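Local structure of pilin (Streptococcus pyogenes serotype M1, 3GLD) at residues D38-I43 / T103-D108; P64-T69 / K81-D86. The protein builds the shaft of the streptococcal pilus, its subunits stacking head to tail through intermolecular isopeptide bonds, for adhesion to host cells, aggregation and biofilm formation. The protein carries 2 engineered substitutions. All blocks are in the same frame, centred on the assembly; numbering follows the deposited sequence.

Contact 1 (D38-I43 / T103-D108); sequences DFTFKI and TAEKID. Engineered in segment 103-108: A104 (natural residue Glu).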
loop_
_atom_site.group_PDB
_atom_site.type_symbol
_atom_site.label_atom_id
_atom_site.label_comp_id
_atom_site.label_asym_id
_atom_site.label_seq_id
_atom_site.Cartn_x
_atom_site.Cartn_y
_atom_site.Cartn_z
ATOM N N ASP A 38 8.118 -6.275 -0.879
ATOM C CA ASP A 38 8.695 -6.034 -2.214
ATOM C C ASP A 38 7.600 -5.877 -3.247
ATOM O O ASP A 38 6.475 -6.332 -3.032
ATOM C CB ASP A 38 9.556 -7.223 -2.629
ATOM C CG ASP A 38 10.801 -7.371 -1.779
ATOM O OD1 ASP A 38 11.157 -6.400 -1.074
ATOM O OD2 ASP A 38 11.418 -8.471 -1.814
ATOM N N PHE A 39 7.929 -5.233 -4.370
ATOM C CA PHE A 39 7.179 -5.378 -5.609
ATOM C C PHE A 39 8.169 -5.791 -6.702
ATOM O O PHE A 39 9.275 -5.239 -6.775
ATOM C CB PHE A 39 6.459 -4.080 -5.994
ATOM C CG PHE A 39 5.383 -3.684 -5.032
ATOM C CD1 PHE A 39 4.171 -4.364 -5.007
ATOM C CD2 PHE A 39 5.602 -2.664 -4.106
ATOM C CE1 PHE A 39 3.189 -4.019 -4.086
ATOM C CE2 PHE A 39 4.623 -2.304 -3.186
ATOM C CZ PHE A 39 3.413 -2.973 -3.184
ATOM N N THR A 40 7.761 -6.756 -7.526
ATOM C CA THR A 40 8.635 -7.402 -8.483
ATOM C C THR A 40 8.162 -7.104 -9.910
ATOM O O THR A 40 6.953 -7.001 -10.184
ATOM C CB THR A 40 8.723 -8.929 -8.237
ATOM O OG1 THR A 40 9.369 -9.162 -6.985
ATOM C CG2 THR A 40 9.575 -9.631 -9.318
ATOM N N PHE A 41 9.132 -6.963 -10.809
ATOM C CA PHE A 41 8.851 -6.652 -12.209
ATOM C C PHE A 41 9.609 -7.625 -13.060
ATOM O O PHE A 41 10.731 -8.004 -12.731
ATOM C CB PHE A 41 9.223 -5.197 -12.535
ATOM C CG PHE A 41 8.733 -4.215 -11.498
ATOM C CD1 PHE A 41 7.426 -3.752 -11.521
ATOM C CD2 PHE A 41 9.579 -3.783 -10.476
ATOM C CE1 PHE A 41 6.971 -2.874 -10.547
ATOM C CE2 PHE A 41 9.132 -2.903 -9.503
ATOM C CZ PHE A 41 7.821 -2.450 -9.544
ATOM N N LYS A 42 8.968 -8.040 -14.147
ATOM C CA LYS A 42 9.481 -9.058 -15.030
ATOM C C LYS A 42 9.640 -8.474 -16.434
ATOM O O LYS A 42 8.796 -7.687 -16.898
ATOM C CB LYS A 42 8.483 -10.223 -15.078
ATOM C CG LYS A 42 8.913 -11.449 -15.891
ATOM C CD LYS A 42 7.829 -12.564 -15.898
ATOM C CE LYS A 42 6.587 -12.175 -16.697
ATOM N NZ LYS A 42 5.708 -13.372 -16.933
ATOM N N ILE A 43 10.725 -8.871 -17.091
ATOM C CA ILE A 43 10.911 -8.624 -18.533
ATOM C C ILE A 43 11.077 -9.957 -19.247
ATOM O O ILE A 43 11.827 -10.818 -18.792
ATOM C CB ILE A 43 12.139 -7.722 -18.827
ATOM C CG1 ILE A 43 12.214 -7.375 -20.321
ATOM C CG2 ILE A 43 13.419 -8.395 -18.388
ATOM C CD1 ILE A 43 12.881 -6.046 -20.616
ATOM N N THR A 103 6.222 -6.398 -17.288
ATOM C CA THR A 103 5.010 -6.476 -16.457
ATOM C C THR A 103 5.363 -6.433 -14.959
ATOM O O THR A 103 6.516 -6.662 -14.572
ATOM C CB THR A 103 4.176 -7.744 -16.746
ATOM O OG1 THR A 103 5.007 -8.908 -16.637
ATOM C CG2 THR A 103 3.538 -7.689 -18.151
ATOM N N ALA A 104 4.370 -6.101 -14.138
ATOM C CA ALA A 104 4.527 -6.140 -12.683
ATOM C C ALA A 104 3.967 -7.457 -12.208
ATOM O O ALA A 104 2.821 -7.793 -12.530
ATOM C CB ALA A 104 3.789 -4.979 -12.035
ATOM N N GLU A 105 4.782 -8.219 -11.483
ATOM C CA GLU A 105 4.334 -9.467 -10.865
ATOM C C GLU A 105 3.282 -9.232 -9.776
ATOM O O GLU A 105 3.331 -8.217 -9.067
ATOM C CB GLU A 105 5.512 -10.216 -10.252
ATOM C CG GLU A 105 6.424 -10.867 -11.260
ATOM C CD GLU A 105 5.865 -12.161 -11.827
ATOM O OE1 GLU A 105 5.517 -13.074 -11.035
ATOM O OE2 GLU A 105 5.794 -12.268 -13.076
ATOM N N LYS A 106 2.339 -10.165 -9.646
ATOM C CA LYS A 106 1.328 -10.103 -8.566
ATOM C C LYS A 106 1.022 -11.481 -7.954
ATOM O O LYS A 106 -0.069 -12.019 -8.126
ATOM C CB LYS A 106 0.043 -9.383 -9.032
ATOM C CG LYS A 106 -0.606 -9.938 -10.304
ATOM C CD LYS A 106 -2.139 -9.814 -10.266
ATOM C CE LYS A 106 -2.627 -8.488 -10.845
ATOM N NZ LYS A 106 -4.111 -8.304 -10.675
ATOM N N ILE A 107 1.988 -12.027 -7.220
ATOM C CA ILE A 107 1.919 -13.402 -6.715
ATOM C C ILE A 107 1.711 -13.477 -5.198
ATOM O O ILE A 107 0.785 -14.150 -4.733
ATOM C CB ILE A 107 3.159 -14.260 -7.171
ATOM C CG1 ILE A 107 3.172 -15.635 -6.478
ATOM C CG2 ILE A 107 4.488 -13.487 -6.976
ATOM C CD1 ILE A 107 3.986 -16.699 -7.206
ATOM N N ASP A 108 2.571 -12.802 -4.433
ATOM C CA ASP A 108 2.397 -12.712 -2.980
ATOM C C ASP A 108 1.699 -11.377 -2.695
ATOM O O ASP A 108 2.353 -10.388 -2.339
ATOM C CB ASP A 108 3.746 -12.818 -2.247
ATOM C CG ASP A 108 4.586 -14.022 -2.708
ATOM O OD1 ASP A 108 4.058 -15.166 -2.764
ATOM O OD2 ASP A 108 5.791 -13.817 -3.004
HETATM O O HOH W 1 6.776 -9.174 -18.676
#
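Segment 38-43 pairs antiparallel with the end of strand 96-104, at T103 and A104: F41 and A104 form a non-hydrogen-bonded pair, K42 and T103 the hydrogen-bonded pair beside it. K42 N reaches T103 O at 2.8 Å, almost straight at 171° and in the carbonyl plane; T103 N returns the bond to K42 O at 2.9 Å. Beyond the F41-A104 pair, E105 N donates to T40 O, more bent at 144° and from above the carbonyl plane. On one face the F41 ring turns CD1 to the CB of A104 (3.9 Å), an engineered residue replacing the natural autocatalytic glutamate; F153 packs against both. K42 and T103 share the other face; beside them T40 CG2 lies 3.9 Å from E105 CG. K42 leaves with CG anti to the backbone N (chi1 -176°) and bends at chi3, laying CE 3.6 Å from T103 OG1. E105, folded at chi2, crosses that chain obliquely and brings OE2 to 3.5 Å from K42 CD. A water links T103 OG1 and K42 O. With K42 NZ 4.0 Å from E105 OE2, the opposite charges probably attract without forming a salt bridge, so the direct hydrogen bonds between the segments are all backbone to backbone.

Contact 2 (P64-T69 / K81-D86); sequences PMTKVT and KTAEFD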
loop_
_atom_site.group_PDB
_atom_site.type_symbol
_atom_site.label_atom_id
_atom_site.label_comp_id
_atom_site.label_asym_id
_atom_site.label_seq_id
_atom_site.Cartn_x
_atom_site.Cartn_y
_atom_site.Cartn_z
ATOM N N PRO A 64 15.746 -11.834 -15.416
ATOM C CA PRO A 64 14.516 -11.262 -15.961
ATOM C C PRO A 64 13.645 -10.504 -14.945
ATOM O O PRO A 64 12.687 -9.821 -15.329
ATOM C CB PRO A 64 13.744 -12.489 -16.452
ATOM C CG PRO A 64 14.660 -13.646 -16.322
ATOM C CD PRO A 64 15.664 -13.294 -15.299
ATOM N N MET A 65 13.950 -10.635 -13.662
ATOM C CA MET A 65 13.159 -9.973 -12.649
ATOM C C MET A 65 13.983 -8.961 -11.890
ATOM O O MET A 65 15.172 -9.149 -11.677
ATOM C CB MET A 65 12.532 -10.996 -11.693
ATOM C CG MET A 65 11.744 -12.080 -12.422
ATOM S SD MET A 65 10.097 -12.304 -11.737
ATOM C CE MET A 65 9.443 -13.641 -12.763
ATOM N N THR A 66 13.340 -7.866 -11.521
ATOM C CA THR A 66 13.944 -6.874 -10.661
ATOM C C THR A 66 12.889 -6.429 -9.645
ATOM O O THR A 66 11.672 -6.619 -9.852
ATOM C CB THR A 66 14.497 -5.673 -11.473
ATOM O OG1 THR A 66 15.397 -4.915 -10.653
ATOM C CG2 THR A 66 13.373 -4.769 -12.006
ATOM N N LYS A 67 13.341 -5.853 -8.537
ATOM C CA LYS A 67 12.389 -5.469 -7.500
ATOM C C LYS A 67 12.675 -4.140 -6.854
ATOM O O LYS A 67 13.792 -3.607 -6.964
ATOM C CB LYS A 67 12.238 -6.566 -6.453
ATOM C CG LYS A 67 13.480 -6.985 -5.781
ATOM C CD LYS A 67 13.154 -7.994 -4.713
ATOM C CE LYS A 67 14.015 -7.735 -3.492
ATOM N NZ LYS A 67 14.004 -8.934 -2.633
ATOM N N VAL A 68 11.627 -3.585 -6.245
ATOM C CA VAL A 68 11.737 -2.460 -5.331
ATOM C C VAL A 68 11.268 -2.969 -3.962
ATOM O O VAL A 68 10.637 -4.035 -3.870
ATOM C CB VAL A 68 10.873 -1.267 -5.779
ATOM C CG1 VAL A 68 11.394 -0.673 -7.098
ATOM C CG2 VAL A 68 9.389 -1.677 -5.901
ATOM N N THR A 69 11.596 -2.227 -2.913
ATOM C CA THR A 69 11.291 -2.622 -1.543
ATOM C C THR A 69 10.741 -1.419 -0.797
ATOM O O THR A 69 11.286 -0.313 -0.894
ATOM C CB THR A 69 12.535 -3.163 -0.803
ATOM O OG1 THR A 69 12.867 -4.452 -1.318
ATOM C CG2 THR A 69 12.272 -3.322 0.698
ATOM N N LYS A 81 10.015 4.577 -5.854
ATOM C CA LYS A 81 11.189 3.694 -5.861
ATOM C C LYS A 81 11.600 3.374 -7.308
ATOM O O LYS A 81 10.763 3.381 -8.221
ATOM C CB LYS A 81 10.875 2.369 -5.157
ATOM C CG LYS A 81 10.326 2.491 -3.753
ATOM C CD LYS A 81 11.421 2.770 -2.736
ATOM C CE LYS A 81 10.823 2.863 -1.329
ATOM N NZ LYS A 81 11.883 3.101 -0.348
ATOM N N THR A 82 12.879 3.071 -7.516
ATOM C CA THR A 82 13.330 2.685 -8.856
ATOM C C THR A 82 14.121 1.387 -8.801
ATOM O O THR A 82 14.690 1.051 -7.773
ATOM C CB THR A 82 14.162 3.786 -9.553
ATOM O OG1 THR A 82 15.300 4.069 -8.751
ATOM C CG2 THR A 82 13.355 5.066 -9.715
ATOM N N ALA A 83 14.107 0.658 -9.914
ATOM C CA ALA A 83 14.884 -0.563 -10.095
ATOM C C ALA A 83 15.374 -0.592 -11.543
ATOM O O ALA A 83 14.915 0.200 -12.357
ATOM C CB ALA A 83 14.012 -1.781 -9.804
ATOM N N GLU A 84 16.299 -1.491 -11.861
ATOM C CA GLU A 84 16.838 -1.564 -13.224
ATOM C C GLU A 84 16.813 -2.964 -13.814
ATOM O O GLU A 84 17.029 -3.933 -13.103
ATOM C CB GLU A 84 18.280 -1.039 -13.251
ATOM C CG GLU A 84 18.375 0.388 -13.725
ATOM C CD GLU A 84 19.770 0.973 -13.553
ATOM O OE1 GLU A 84 20.602 0.365 -12.831
ATOM O OE2 GLU A 84 20.026 2.043 -14.148
ATOM N N PHE A 85 16.528 -3.058 -15.106
ATOM C CA PHE A 85 16.854 -4.269 -15.850
ATOM C C PHE A 85 18.230 -4.073 -16.473
ATOM O O PHE A 85 18.539 -2.986 -16.971
ATOM C CB PHE A 85 15.825 -4.545 -16.941
ATOM C CG PHE A 85 14.475 -4.928 -16.401
ATOM C CD1 PHE A 85 14.299 -6.140 -15.738
ATOM C CD2 PHE A 85 13.397 -4.073 -16.545
ATOM C CE1 PHE A 85 13.058 -6.501 -15.231
ATOM C CE2 PHE A 85 12.149 -4.423 -16.047
ATOM C CZ PHE A 85 11.984 -5.643 -15.385
ATOM N N ASP A 86 19.035 -5.126 -16.436
ATOM C CA ASP A 86 20.408 -5.078 -16.900
ATOM C C ASP A 86 20.589 -5.914 -18.180
ATOM O O ASP A 86 20.533 -7.150 -18.132
ATOM C CB ASP A 86 21.336 -5.542 -15.771
ATOM C CG ASP A 86 22.805 -5.500 -16.149
ATOM O OD1 ASP A 86 23.168 -4.942 -17.214
ATOM O OD2 ASP A 86 23.607 -6.023 -15.352
#
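Two edges of a beta sandwich meet here: strand 65-69 belongs to the sheet of strand 37-45, strand 81-86 to the sheet of strand 18-27, and they run nearly antiparallel (165°) with axes 6.2 Å apart at closest. Side chains fill the gap instead of a backbone ladder. T66 OG1, anti to the backbone N (chi1 -164°), donates to E84 O over 3.1 Å, coming from well above the carbonyl plane. That rotamer puts CG2 in the crowded position between N and carbonyl carbon, over one face of the F85 ring, a CH-pi contact 3.9 Å from the centroid and displaced toward the rim. F85 CE1 also comes to 3.3 Å from P64 O. In the middle, A83 CB sits 3.4 Å from K67 O and close to T66 OG1. Further along, V68 points CG1 at K81 CB, 3.6 Å away, crossing the lysine obliquely. K81 then bends at chi2 (-79°) and carries CE past T69 O at 3.2 Å; its NZ makes a salt bridge to D74. Backbone bonds go outward, T66 to F41 and A83 to V21. Two edge strands of facing sheets, joined by side chains, close one margin of the beta sandwich of the isopeptide-containing pilin domain.

Overall arrangement
Contacts 1 and 2, their centres 9 Å apart, share one sheet: strand 37-45 pairs with 96-104 on one flank and with 65-70 on the other. F41 N meets T66 O at 2.7 Å, probably a hydrogen bond, tying strand 65-70 to strand 37-45, and D38 OD1 reaches T69 OG1 at 2.6 Å; D38 also forms a salt bridge with K67. Contact 2 then packs the edge of that sheet against strand 80-86 of the other sheet. Between them F85 touches F41 and I43, its side chain about 9 Å from that of A104, the changed autocatalytic site. F39 makes a cation-pi contact with K23 and touches N155, the two residues of the isopeptide cross-link in the natural protein.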